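Local coordinates for protein PLP-Dependent L-Arginine Hydroxylase MppP (Streptomyces wadayamensis, PDB 6C9B) that oxidises L-arginine using a pyridoxal 5'-phosphate cofactor, acting as an oxidase rather than an oxygenase, and binds its product 4-hydroxy-2-ketoarginine, at residues Gly297-Asp302 with Arg311-Gly316; Arg285-Arg290 with Pro361-Val366; Ser21-Ala26 with His329-Leu334; Ala279-Asn284 with Ile353-Ser358; Ala136-Asp141 with Thr162-Ala167. One frame throughout, in Å; residues are numbered along the deposited sequence.

Contact 1: residues Gly297-Asp302 with Arg311-Gly316; sequences GVSFPD and RVAFAG
R311 and D302 form the tight end of this beta hairpin. The guanidinium grips the carboxylate side-on: NE of R311 bonds OD2 of D302 at 2.8 Å, and NH2 of R311 bonds OD1 of D302 at 2.8 Å. Each oxygen uses its syn lone pair, and the two planes are only 2° apart. The pyrrolidine of P301 lies over one guanidinium face through CG, and P301 CD reaches 3.4 Å from R311 O. CG of R311 is anti to its carbonyl carbon (chi1 -63°), and a bend at chi3 follows further out. One water accepts from D302 N and lies 2.8 Å from R311 O; a second accepts from R311 N beside D302 OD2. Farther along, S299 and A313 form an antiparallel hydrogen-bonded pair, A313 N to S299 O at 2.9 Å and 170°. V298 CG1 meets V312 CG2 at 3.7 Å. Toward G297 the side chains thin out: A315 N still donates to G297 O (2.8 Å), but S299 and A315 are exposed, and S299 OG only touches A313 CB. The hairpin ends the five-stranded sheet; V312 bonds V351 of strand 350-354 and F314 bonds H349 just before it. R289 of helix 256-291 donates to D302 O. The paired charges, in-plane and two-pronged, probably offset the cost of burying R311 and fix the rotation of both groups.

Contact 2: residues Arg285-Arg290 with Pro361-Val366; sequences RSVVRR and PLEKSV
V288 sets its CG2 methyl against two residues of the neighbouring helix, 3.9 Å from V366 CG1 and 4.1 Å from L362 CD1. This is nearly parallel helix packing: the 285-290 part of the long helix 256-291 and the 361-366 part of helix 359-372 cross at a signed angle of -19°, with axes 9.7 Å from each other. The side chains meet through carbon atoms. V288 keeps CG2 anti to its carbonyl carbon and beside the backbone N, and both L362 and V366 cross its side chain at about a right angle. I353 of strand 350-354 touches V288 and L362 as well, so the two helices share one face of the small sheet that class I aminotransferases build in their C-terminal domain. R285 and R289 make no contact with segment 361-366, and both form salt bridges with E310. In the other helix, OG and N of S365 reach P361 O from opposite faces of its carbonyl plane. E363 carries the exposed margin of the contact, and R290 NH1 remains 6.1 Å from its OE2. What touches there is aliphatic: V287 CG2 rests 3.8 Å from E363 CG, with V287 itself near an eclipsed torsion (chi1 -14°).

Contact 3: residues Ser21-Ala26 with His329-Leu334; sequences SELNIA and HHVFAL
The F332 ring meets segment 21-26 at its edge: S21 OG lies near the ring plane 3.4 Å from F332 CD2, S21 CB packs beside CD2 and CE2, and L23 O also sits near that plane. W323 and Q327 of helix 319-327 and A18 add further contacts to F332. Its chi1 of -68° sets CG beside the backbone N. S21 OG itself closes an ST turn by accepting from L23 N, and makes a weak bond to H330 O. The backbones pair in parallel, if weakly, at N24 with F332, adding the short strand 23-24 to one side of the five-stranded sheet. F332 N donates to L23 O at 3.0 Å and 170°, and F332 O takes I25 N at 2.8 Å. A26 N turns instead to N24 OD1, 2.8 Å away, in an Asx turn. On the face of L23 and V331, L23 CD1 meets V331 CG2 at 3.6 Å; I25 CD1 also meets V331 CG1 at 3.9 Å, and S365 of helix 359-372 touches all three residues. H330, with positive phi, ends helix 319-327 in a Schellman motif just before the strand. The product pocket is close by: N24 ND2 bonds D27, A26 O accepts from R352, and the L334 side chain is about 5 Å from the bound ketoacid.

Contact 4: residues Ala279-Asn284 with Ile353-Ser358; sequences AFILHN and IALSRS
N284 faces the turn after strand 350-354 and is met atom by atom along its side chain. CB, touched by L362 of helix 359-372, stands 3.9 Å from L355 O. CG, anti to its carbonyl carbon (chi1 -81°), lies 4.2 Å above the F280 ring, offset toward the rim. At the tip ND2 donates to L355 O at 2.9 Å and 164°, in both the amide and the carbonyl plane, and makes a weaker, bent bond (129°) to R357 O at 2.9 Å. OD1 bonds T359 OG1, so both ends of the amide are engaged. The edge of the F280 ring joins in, CZ reaching 3.1 Å from R357 O, while I281 CD1 packs 3.8 Å from S356 OG. S356 is the centre of an inverse gamma turn between the two residues whose carbonyls ND2 reaches. The R357 side chain leads away; its guanidinium bonds N24 O, D27 O and, through NH1, S356 O. The contact thus ties helix 256-291 to the link between strand 350-354 and helix 359-372.

Contact 5: residues Ala136-Asp141 with Thr162-Ala167; sequences ALHGAD and TGRVLA
H138 and R164 are brought together by their first torsions: CG of H138 is anti to its carbonyl carbon (chi1 -64°), while CG of R164 is anti to its backbone N (chi1 -158°), and the arginine chain then bends at chi2. The imidazole and the arginine slide past each other in opposite directions. R164 CG sits over one imidazole face, 3.9 Å from the H138 ring centroid, a CH-pi contact, and L137 CG lies on the opposite face. The guanidinium follows at a shallow 17° to the ring, with R164 NE 3.8 Å from H138 CD2. Its outer nitrogen NH2 is held by a salt bridge to D135, which fixes the charged end. At the ring edge H138 CE1 is 3.6 Å from L166 CA. The leucine methyl L166 CD1 is 3.8 Å from H138 ND1. A water lies 2.7 Å from H138 ND1 and accepts from A167 N at 2.9 Å, bridging the ring to the N-cap residue of the next helix. T162 OG1 accepts from R164 N, an ST turn at the start of the segment. In the large, seven-stranded domain, the contact joins helix 134-139, which follows edge strand 128-133, to the loop between strand 152-156 and helix 168-181. L137 and L166 both rest on V155 of that strand, and R170 of helix 168-181 donates to H138 O.

From the N terminus, segment 21-26 opens contact 3, the widest loop, which shuts only at 329-334. Inside it contact 5 opens and closes within the large domain. Helix 256-291 then starts contacts 4 and 2 in succession, and the hairpin of contact 1 closes while both are still open, so contact 1 is nested in contacts 2, 3 and 4. Contact 3 closes next, then contact 4 at 353-358 and contact 2 at 361-366; these three cross one another. Together they tie the N-terminal strand and two helices to the small sheet, whose outer strands belong to contacts 1 and 3. Packing of D302 and R311 against T162 joins contact 1 to contact 5, hence the small domain to the large.

Contact 1: residues Gly297-Asp302 with Arg311-Gly316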
# COMPACT_ATOMS: atom_id res chain seq x y z
N GLY B 297 -32.74 8.68 -25.36
CA GLY B 297 -32.64 7.92 -24.13
C GLY B 297 -31.44 8.24 -23.26
O GLY B 297 -31.35 7.68 -22.16
N VAL B 298 -30.52 9.10 -23.69
CA VAL B 298 -29.31 9.40 -22.93
C VAL B 298 -29.52 10.66 -22.11
O VAL B 298 -30.14 11.62 -22.57
CB VAL B 298 -28.09 9.57 -23.86
CG1 VAL B 298 -26.87 9.99 -23.06
CG2 VAL B 298 -27.80 8.28 -24.61
N SER B 299 -28.97 10.65 -20.90
CA SER B 299 -28.95 11.85 -20.07
C SER B 299 -27.74 11.81 -19.17
O SER B 299 -27.09 10.77 -19.00
CB SER B 299 -30.23 11.98 -19.24
OG SER B 299 -30.35 10.89 -18.36
N PHE B 300 -27.46 12.96 -18.57
CA PHE B 300 -26.30 13.11 -17.69
C PHE B 300 -26.76 13.42 -16.28
O PHE B 300 -27.29 14.52 -16.03
CB PHE B 300 -25.39 14.21 -18.23
CG PHE B 300 -24.70 13.79 -19.48
CD1 PHE B 300 -23.51 13.09 -19.41
CD2 PHE B 300 -25.27 14.02 -20.70
CE1 PHE B 300 -22.89 12.66 -20.55
CE2 PHE B 300 -24.64 13.58 -21.86
CZ PHE B 300 -23.46 12.90 -21.76
N PRO B 301 -26.63 12.47 -15.34
CA PRO B 301 -27.23 12.68 -14.01
C PRO B 301 -26.58 13.77 -13.19
O PRO B 301 -27.24 14.28 -12.27
CB PRO B 301 -27.07 11.31 -13.33
CG PRO B 301 -26.23 10.50 -14.18
CD PRO B 301 -26.19 11.08 -15.56
N ASP B 302 -25.34 14.17 -13.49
CA ASP B 302 -24.60 15.14 -12.67
C ASP B 302 -24.23 16.36 -13.51
O ASP B 302 -23.05 16.56 -13.84
CB ASP B 302 -23.37 14.46 -12.08
CG ASP B 302 -23.69 13.09 -11.50
OD1 ASP B 302 -24.63 13.02 -10.68
OD2 ASP B 302 -23.03 12.10 -11.89
N ARG B 311 -20.78 10.21 -15.16
CA ARG B 311 -21.86 9.23 -15.29
C ARG B 311 -22.72 9.56 -16.50
O ARG B 311 -23.02 10.72 -16.78
CB ARG B 311 -22.75 9.21 -14.05
CG ARG B 311 -22.03 8.79 -12.77
CD ARG B 311 -23.05 8.40 -11.71
NE ARG B 311 -23.85 9.53 -11.27
CZ ARG B 311 -24.86 9.42 -10.41
NH1 ARG B 311 -25.17 8.23 -9.94
NH2 ARG B 311 -25.56 10.48 -10.03
N VAL B 312 -23.13 8.51 -17.20
CA VAL B 312 -24.05 8.62 -18.33
C VAL B 312 -25.19 7.63 -18.08
O VAL B 312 -24.94 6.46 -17.75
CB VAL B 312 -23.35 8.34 -19.67
CG1 VAL B 312 -22.76 6.99 -19.70
CG2 VAL B 312 -24.33 8.51 -20.82
N ALA B 313 -26.43 8.09 -18.19
CA ALA B 313 -27.60 7.25 -18.00
C ALA B 313 -28.27 6.97 -19.33
O ALA B 313 -28.23 7.78 -20.26
CB ALA B 313 -28.63 7.92 -17.08
N PHE B 314 -28.93 5.83 -19.40
CA PHE B 314 -29.65 5.49 -20.62
C PHE B 314 -30.99 4.87 -20.25
O PHE B 314 -31.11 4.19 -19.23
CB PHE B 314 -28.84 4.56 -21.53
CG PHE B 314 -27.79 3.83 -20.82
CD1 PHE B 314 -28.08 2.67 -20.14
CD2 PHE B 314 -26.50 4.34 -20.78
CE1 PHE B 314 -27.10 2.01 -19.45
CE2 PHE B 314 -25.53 3.69 -20.10
CZ PHE B 314 -25.82 2.52 -19.43
N ALA B 315 -32.00 5.17 -21.05
CA ALA B 315 -33.24 4.44 -20.93
C ALA B 315 -33.15 3.21 -21.83
O ALA B 315 -32.49 3.23 -22.87
CB ALA B 315 -34.43 5.33 -21.33
N GLY B 316 -33.76 2.12 -21.38
CA GLY B 316 -33.96 0.98 -22.24
C GLY B 316 -32.87 -0.06 -22.24
O GLY B 316 -33.04 -1.11 -22.86
O HOH W 1 -23.40 13.23 -15.51
O HOH W 2 -21.01 12.54 -13.53

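Contact 2: residues Arg285-Arg290 with Pro361-Val366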
# COMPACT_ATOMS: atom_id res chain seq x y z
N ARG B 285 -15.09 16.74 -20.49
CA ARG B 285 -16.51 16.61 -20.18
C ARG B 285 -17.38 17.10 -21.33
O ARG B 285 -18.38 16.47 -21.69
CB ARG B 285 -16.83 17.38 -18.89
CG ARG B 285 -18.30 17.49 -18.58
CD ARG B 285 -18.50 17.86 -17.11
NE ARG B 285 -18.44 16.66 -16.28
CZ ARG B 285 -17.45 16.33 -15.45
NH1 ARG B 285 -17.55 15.20 -14.77
NH2 ARG B 285 -16.41 17.13 -15.24
N SER B 286 -16.99 18.22 -21.94
CA SER B 286 -17.74 18.78 -23.06
C SER B 286 -17.72 17.86 -24.27
O SER B 286 -18.72 17.76 -24.98
CB SER B 286 -17.19 20.15 -23.44
OG SER B 286 -17.12 20.99 -22.31
N VAL B 287 -16.58 17.21 -24.56
CA VAL B 287 -16.60 16.35 -25.74
C VAL B 287 -17.50 15.15 -25.50
O VAL B 287 -18.21 14.71 -26.40
CB VAL B 287 -15.19 15.91 -26.23
CG1 VAL B 287 -14.06 16.70 -25.62
CG2 VAL B 287 -14.97 14.41 -26.09
N VAL B 288 -17.53 14.64 -24.25
CA VAL B 288 -18.41 13.51 -23.95
C VAL B 288 -19.87 13.91 -24.12
O VAL B 288 -20.65 13.18 -24.73
CB VAL B 288 -18.16 12.98 -22.53
CG1 VAL B 288 -19.18 11.92 -22.18
CG2 VAL B 288 -16.76 12.42 -22.42
N ARG B 289 -20.26 15.07 -23.57
CA ARG B 289 -21.66 15.46 -23.61
C ARG B 289 -22.09 15.83 -25.03
O ARG B 289 -23.19 15.48 -25.46
CB ARG B 289 -21.91 16.60 -22.62
CG ARG B 289 -21.72 16.14 -21.18
CD ARG B 289 -22.10 17.15 -20.15
NE ARG B 289 -21.94 16.59 -18.81
CZ ARG B 289 -22.16 17.26 -17.69
NH1 ARG B 289 -22.53 18.53 -17.72
NH2 ARG B 289 -22.01 16.65 -16.54
N ARG B 290 -21.19 16.46 -25.79
CA ARG B 290 -21.47 16.77 -27.19
C ARG B 290 -21.63 15.50 -28.02
O ARG B 290 -22.45 15.46 -28.95
CB ARG B 290 -20.34 17.64 -27.75
CG ARG B 290 -20.48 18.10 -29.19
CD ARG B 290 -19.34 19.05 -29.58
NE ARG B 290 -19.14 20.08 -28.57
CZ ARG B 290 -18.07 20.20 -27.78
NH1 ARG B 290 -17.04 19.36 -27.88
NH2 ARG B 290 -18.02 21.18 -26.89
N PRO B 361 -8.13 9.57 -27.61
CA PRO B 361 -8.74 8.27 -27.29
C PRO B 361 -10.06 8.40 -26.53
O PRO B 361 -10.94 7.54 -26.68
CB PRO B 361 -7.67 7.57 -26.45
CG PRO B 361 -6.81 8.65 -25.92
CD PRO B 361 -6.83 9.75 -26.94
N LEU B 362 -10.24 9.44 -25.72
CA LEU B 362 -11.55 9.66 -25.13
C LEU B 362 -12.59 9.91 -26.21
O LEU B 362 -13.67 9.29 -26.22
CB LEU B 362 -11.49 10.82 -24.15
CG LEU B 362 -12.81 11.21 -23.50
CD1 LEU B 362 -13.34 10.11 -22.62
CD2 LEU B 362 -12.59 12.48 -22.69
N GLU B 363 -12.29 10.82 -27.15
CA GLU B 363 -13.17 11.10 -28.27
C GLU B 363 -13.51 9.82 -29.02
O GLU B 363 -14.68 9.57 -29.35
CB GLU B 363 -12.50 12.10 -29.24
CG GLU B 363 -13.09 13.50 -29.25
CD GLU B 363 -12.15 14.54 -29.87
OE1 GLU B 363 -11.05 14.18 -30.35
OE2 GLU B 363 -12.52 15.74 -29.87
N LYS B 364 -12.49 9.00 -29.31
CA LYS B 364 -12.74 7.76 -30.04
C LYS B 364 -13.69 6.86 -29.27
O LYS B 364 -14.59 6.25 -29.85
CB LYS B 364 -11.44 7.01 -30.30
CG LYS B 364 -10.56 7.59 -31.36
CD LYS B 364 -9.31 6.72 -31.55
CE LYS B 364 -8.66 6.93 -32.91
NZ LYS B 364 -9.46 6.32 -34.02
N SER B 365 -13.47 6.73 -27.95
CA SER B 365 -14.29 5.84 -27.13
C SER B 365 -15.74 6.27 -27.09
O SER B 365 -16.65 5.42 -27.13
CB SER B 365 -13.73 5.80 -25.71
OG SER B 365 -12.42 5.31 -25.72
N VAL B 366 -16.00 7.57 -26.95
CA VAL B 366 -17.39 8.01 -26.87
C VAL B 366 -18.06 8.06 -28.23
O VAL B 366 -19.29 8.04 -28.29
CB VAL B 366 -17.51 9.38 -26.17
CG1 VAL B 366 -16.77 9.35 -24.83
CG2 VAL B 366 -16.99 10.51 -27.04

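Contact 3: residues Ser21-Ala26 with His329-Leu334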
# COMPACT_ATOMS: atom_id res chain seq x y z
N SER B 21 -5.67 -1.93 -22.21
CA SER B 21 -6.35 -1.58 -23.44
C SER B 21 -6.09 -0.13 -23.81
O SER B 21 -5.96 0.74 -22.94
CB SER B 21 -7.86 -1.82 -23.30
OG SER B 21 -8.59 -1.04 -24.24
N GLU B 22 -6.02 0.13 -25.12
CA GLU B 22 -5.81 1.49 -25.60
C GLU B 22 -6.99 2.40 -25.27
O GLU B 22 -6.81 3.60 -25.02
CB GLU B 22 -5.54 1.48 -27.11
CG GLU B 22 -4.24 0.75 -27.51
CD GLU B 22 -4.25 0.25 -28.95
OE1 GLU B 22 -5.02 0.79 -29.77
OE2 GLU B 22 -3.47 -0.68 -29.27
N LEU B 23 -8.21 1.85 -25.26
CA LEU B 23 -9.39 2.66 -25.02
C LEU B 23 -9.95 2.32 -23.65
O LEU B 23 -11.13 1.98 -23.51
CB LEU B 23 -10.42 2.46 -26.13
CG LEU B 23 -9.86 2.83 -27.50
CD1 LEU B 23 -10.86 2.52 -28.58
CD2 LEU B 23 -9.50 4.30 -27.58
N ASN B 24 -9.09 2.41 -22.65
CA ASN B 24 -9.50 2.30 -21.25
C ASN B 24 -10.12 3.64 -20.86
O ASN B 24 -9.43 4.66 -20.86
CB ASN B 24 -8.29 1.92 -20.40
CG ASN B 24 -8.47 2.20 -18.90
OD1 ASN B 24 -9.55 2.54 -18.42
ND2 ASN B 24 -7.37 2.07 -18.15
N ILE B 25 -11.43 3.66 -20.61
CA ILE B 25 -12.10 4.83 -20.02
C ILE B 25 -12.81 4.38 -18.75
O ILE B 25 -13.89 4.88 -18.40
CB ILE B 25 -13.05 5.52 -21.01
CG1 ILE B 25 -14.02 4.49 -21.65
CG2 ILE B 25 -12.24 6.25 -22.07
CD1 ILE B 25 -15.21 5.13 -22.35
N ALA B 26 -12.19 3.45 -18.03
CA ALA B 26 -12.78 2.83 -16.86
C ALA B 26 -12.21 3.40 -15.56
O ALA B 26 -12.90 4.16 -14.87
CB ALA B 26 -12.56 1.31 -16.88
N HIS B 329 -15.93 -3.74 -29.01
CA HIS B 329 -15.16 -2.77 -29.78
C HIS B 329 -13.88 -2.35 -29.07
O HIS B 329 -13.27 -1.34 -29.45
CB HIS B 329 -16.02 -1.55 -30.10
CG HIS B 329 -17.22 -1.87 -30.94
ND1 HIS B 329 -18.30 -2.58 -30.46
CD2 HIS B 329 -17.48 -1.64 -32.25
CE1 HIS B 329 -19.18 -2.74 -31.42
NE2 HIS B 329 -18.71 -2.18 -32.52
N HIS B 330 -13.48 -3.09 -28.05
CA HIS B 330 -12.24 -2.84 -27.30
C HIS B 330 -12.25 -1.50 -26.58
O HIS B 330 -11.20 -0.91 -26.34
CB HIS B 330 -11.02 -2.95 -28.22
CG HIS B 330 -10.98 -4.22 -29.01
ND1 HIS B 330 -11.44 -4.31 -30.30
CD2 HIS B 330 -10.56 -5.46 -28.67
CE1 HIS B 330 -11.29 -5.55 -30.74
NE2 HIS B 330 -10.76 -6.27 -29.77
N VAL B 331 -13.44 -1.00 -26.21
CA VAL B 331 -13.60 0.16 -25.35
C VAL B 331 -14.06 -0.34 -23.99
O VAL B 331 -14.99 -1.15 -23.92
CB VAL B 331 -14.62 1.17 -25.92
CG1 VAL B 331 -14.95 2.25 -24.91
CG2 VAL B 331 -14.06 1.77 -27.22
N PHE B 332 -13.41 0.14 -22.93
CA PHE B 332 -13.70 -0.33 -21.57
C PHE B 332 -14.16 0.82 -20.68
O PHE B 332 -13.35 1.66 -20.27
CB PHE B 332 -12.49 -1.02 -20.97
CG PHE B 332 -12.15 -2.31 -21.64
CD1 PHE B 332 -12.74 -3.49 -21.22
CD2 PHE B 332 -11.28 -2.34 -22.72
CE1 PHE B 332 -12.44 -4.69 -21.85
CE2 PHE B 332 -10.98 -3.53 -23.35
CZ PHE B 332 -11.57 -4.70 -22.92
N ALA B 333 -15.44 0.82 -20.32
CA ALA B 333 -16.00 1.75 -19.36
C ALA B 333 -16.31 0.98 -18.07
O ALA B 333 -15.79 -0.12 -17.85
CB ALA B 333 -17.23 2.43 -19.97
N LEU B 334 -17.11 1.59 -17.20
CA LEU B 334 -17.40 0.98 -15.91
C LEU B 334 -18.90 0.98 -15.65
O LEU B 334 -19.53 2.06 -15.64
CB LEU B 334 -16.66 1.76 -14.82
CG LEU B 334 -16.40 1.13 -13.48
CD1 LEU B 334 -15.59 -0.12 -13.66
CD2 LEU B 334 -15.65 2.16 -12.62

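Contact 4: residues Ala279-Asn284 with Ile353-Ser358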
# COMPACT_ATOMS: atom_id res chain seq x y z
N ALA B 279 -9.39 23.36 -16.89
CA ALA B 279 -9.83 23.60 -18.27
C ALA B 279 -9.79 22.32 -19.09
O ALA B 279 -10.66 22.10 -19.95
CB ALA B 279 -8.97 24.69 -18.91
N PHE B 280 -8.81 21.45 -18.82
CA PHE B 280 -8.68 20.19 -19.55
C PHE B 280 -9.84 19.26 -19.23
O PHE B 280 -10.43 18.66 -20.13
CB PHE B 280 -7.36 19.53 -19.19
CG PHE B 280 -7.13 18.21 -19.87
CD1 PHE B 280 -6.79 18.16 -21.21
CD2 PHE B 280 -7.24 17.04 -19.17
CE1 PHE B 280 -6.59 16.93 -21.84
CE2 PHE B 280 -7.04 15.82 -19.80
CZ PHE B 280 -6.71 15.78 -21.13
N ILE B 281 -10.16 19.09 -17.94
CA ILE B 281 -11.30 18.26 -17.56
C ILE B 281 -12.60 18.84 -18.12
O ILE B 281 -13.46 18.09 -18.61
CB ILE B 281 -11.34 18.13 -16.02
CG1 ILE B 281 -10.07 17.39 -15.53
CG2 ILE B 281 -12.63 17.42 -15.57
CD1 ILE B 281 -9.91 15.94 -16.01
N LEU B 282 -12.79 20.16 -18.04
CA LEU B 282 -13.99 20.78 -18.62
C LEU B 282 -14.09 20.49 -20.12
O LEU B 282 -15.17 20.18 -20.63
CB LEU B 282 -13.98 22.28 -18.36
CG LEU B 282 -15.16 23.10 -18.92
CD1 LEU B 282 -16.52 22.51 -18.48
CD2 LEU B 282 -15.03 24.53 -18.46
N HIS B 283 -12.96 20.55 -20.81
CA HIS B 283 -12.95 20.26 -22.24
C HIS B 283 -13.39 18.83 -22.50
O HIS B 283 -14.20 18.56 -23.40
CB HIS B 283 -11.56 20.47 -22.82
CG HIS B 283 -11.49 20.15 -24.27
ND1 HIS B 283 -11.88 21.04 -25.24
CD2 HIS B 283 -11.11 19.03 -24.92
CE1 HIS B 283 -11.73 20.49 -26.43
NE2 HIS B 283 -11.26 19.27 -26.26
N ASN B 284 -12.85 17.88 -21.73
CA ASN B 284 -13.16 16.48 -21.96
C ASN B 284 -14.59 16.16 -21.58
O ASN B 284 -15.26 15.38 -22.26
CB ASN B 284 -12.18 15.58 -21.21
CG ASN B 284 -10.86 15.42 -21.94
OD1 ASN B 284 -10.68 15.94 -23.03
ND2 ASN B 284 -9.94 14.69 -21.34
N ILE B 353 -17.60 7.04 -17.19
CA ILE B 353 -16.52 7.30 -18.14
C ILE B 353 -15.42 8.10 -17.44
O ILE B 353 -15.71 9.10 -16.77
CB ILE B 353 -17.06 8.09 -19.35
CG1 ILE B 353 -18.11 7.26 -20.08
CG2 ILE B 353 -15.95 8.50 -20.30
CD1 ILE B 353 -18.84 8.08 -21.14
N ALA B 354 -14.18 7.67 -17.62
CA ALA B 354 -13.02 8.37 -17.09
C ALA B 354 -12.61 9.52 -18.00
O ALA B 354 -12.45 9.34 -19.21
CB ALA B 354 -11.83 7.42 -16.95
N LEU B 355 -12.45 10.71 -17.41
CA LEU B 355 -12.12 11.91 -18.16
C LEU B 355 -10.64 12.27 -18.10
O LEU B 355 -10.18 13.10 -18.90
CB LEU B 355 -12.94 13.09 -17.65
CG LEU B 355 -14.47 12.97 -17.75
CD1 LEU B 355 -15.09 14.26 -17.25
CD2 LEU B 355 -14.93 12.69 -19.18
N SER B 356 -9.88 11.69 -17.16
CA SER B 356 -8.44 11.97 -17.07
C SER B 356 -7.72 11.09 -18.08
O SER B 356 -7.02 10.13 -17.76
CB SER B 356 -7.92 11.74 -15.66
OG SER B 356 -8.49 12.69 -14.78
N ARG B 357 -7.90 11.49 -19.35
CA ARG B 357 -7.47 10.75 -20.52
C ARG B 357 -7.11 11.78 -21.58
O ARG B 357 -7.71 12.85 -21.64
CB ARG B 357 -8.56 9.84 -21.09
CG ARG B 357 -9.01 8.73 -20.16
CD ARG B 357 -7.90 7.77 -19.95
NE ARG B 357 -8.35 6.57 -19.23
CZ ARG B 357 -8.46 6.48 -17.92
NH1 ARG B 357 -8.14 7.50 -17.11
NH2 ARG B 357 -8.88 5.34 -17.41
N SER B 358 -6.17 11.43 -22.44
CA SER B 358 -5.94 12.26 -23.61
C SER B 358 -7.24 12.36 -24.41
O SER B 358 -8.02 11.41 -24.48
CB SER B 358 -4.80 11.69 -24.45
OG SER B 358 -3.58 11.83 -23.74

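Contact 5: residues Ala136-Asp141 with Thr162-Ala167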
# COMPACT_ATOMS: atom_id res chain seq x y z
N ALA B 136 -30.41 13.48 1.27
CA ALA B 136 -30.50 13.58 2.73
C ALA B 136 -29.24 14.22 3.32
O ALA B 136 -29.33 15.06 4.23
CB ALA B 136 -30.72 12.19 3.34
N LEU B 137 -28.07 13.82 2.83
CA LEU B 137 -26.81 14.31 3.39
C LEU B 137 -26.65 15.81 3.19
O LEU B 137 -26.21 16.53 4.10
CB LEU B 137 -25.65 13.58 2.71
CG LEU B 137 -24.25 14.06 3.08
CD1 LEU B 137 -23.99 13.80 4.54
CD2 LEU B 137 -23.21 13.34 2.20
N HIS B 138 -26.93 16.29 1.99
CA HIS B 138 -26.72 17.70 1.67
C HIS B 138 -27.89 18.57 2.11
O HIS B 138 -27.69 19.74 2.46
CB HIS B 138 -26.50 17.86 0.16
CG HIS B 138 -25.25 17.19 -0.31
ND1 HIS B 138 -24.02 17.81 -0.29
CD2 HIS B 138 -25.03 15.93 -0.74
CE1 HIS B 138 -23.10 16.96 -0.71
NE2 HIS B 138 -23.69 15.81 -0.99
N GLY B 139 -29.10 18.02 2.12
CA GLY B 139 -30.29 18.85 2.21
C GLY B 139 -30.84 19.04 3.61
O GLY B 139 -31.60 19.99 3.84
N ALA B 140 -30.47 18.18 4.56
CA ALA B 140 -31.09 18.26 5.88
C ALA B 140 -30.11 17.76 6.93
O ALA B 140 -29.20 17.00 6.64
CB ALA B 140 -32.37 17.44 5.94
N ASP B 141 -30.33 18.21 8.17
CA ASP B 141 -29.58 17.64 9.28
C ASP B 141 -29.80 16.13 9.31
O ASP B 141 -30.89 15.64 8.99
CB ASP B 141 -30.03 18.23 10.61
CG ASP B 141 -29.64 19.66 10.80
OD1 ASP B 141 -29.08 20.29 9.90
OD2 ASP B 141 -29.92 20.18 11.92
N THR B 162 -20.39 11.03 -8.34
CA THR B 162 -21.35 12.06 -8.71
C THR B 162 -20.76 13.46 -8.80
O THR B 162 -21.42 14.35 -9.36
CB THR B 162 -22.48 12.12 -7.69
OG1 THR B 162 -21.93 12.65 -6.47
CG2 THR B 162 -23.12 10.75 -7.46
N GLY B 163 -19.59 13.68 -8.24
CA GLY B 163 -19.00 15.01 -8.16
C GLY B 163 -19.62 15.94 -7.16
O GLY B 163 -19.22 17.11 -7.09
N ARG B 164 -20.62 15.50 -6.40
CA ARG B 164 -21.33 16.41 -5.53
C ARG B 164 -20.43 16.86 -4.40
O ARG B 164 -19.77 16.03 -3.76
CB ARG B 164 -22.58 15.72 -4.98
CG ARG B 164 -23.67 16.65 -4.50
CD ARG B 164 -25.03 16.21 -5.04
NE ARG B 164 -26.13 16.79 -4.26
CZ ARG B 164 -27.32 16.23 -4.10
NH1 ARG B 164 -27.63 15.06 -4.65
NH2 ARG B 164 -28.23 16.86 -3.35
N VAL B 165 -20.43 18.15 -4.11
CA VAL B 165 -19.52 18.74 -3.13
C VAL B 165 -20.30 19.10 -1.88
O VAL B 165 -21.30 19.82 -1.96
CB VAL B 165 -18.83 19.99 -3.70
CG1 VAL B 165 -17.99 20.68 -2.64
CG2 VAL B 165 -17.98 19.63 -4.89
N LEU B 166 -19.80 18.68 -0.73
CA LEU B 166 -20.40 19.07 0.54
C LEU B 166 -20.03 20.52 0.80
O LEU B 166 -18.86 20.85 1.00
CB LEU B 166 -19.90 18.15 1.65
CG LEU B 166 -20.60 18.24 2.99
CD1 LEU B 166 -21.99 17.64 2.88
CD2 LEU B 166 -19.75 17.51 4.03
N ALA B 167 -21.03 21.40 0.76
CA ALA B 167 -20.82 22.83 0.93
C ALA B 167 -20.43 23.15 2.38
O ALA B 167 -20.73 22.39 3.32
CB ALA B 167 -22.08 23.59 0.55
O HOH W 3 -23.79 20.46 0.38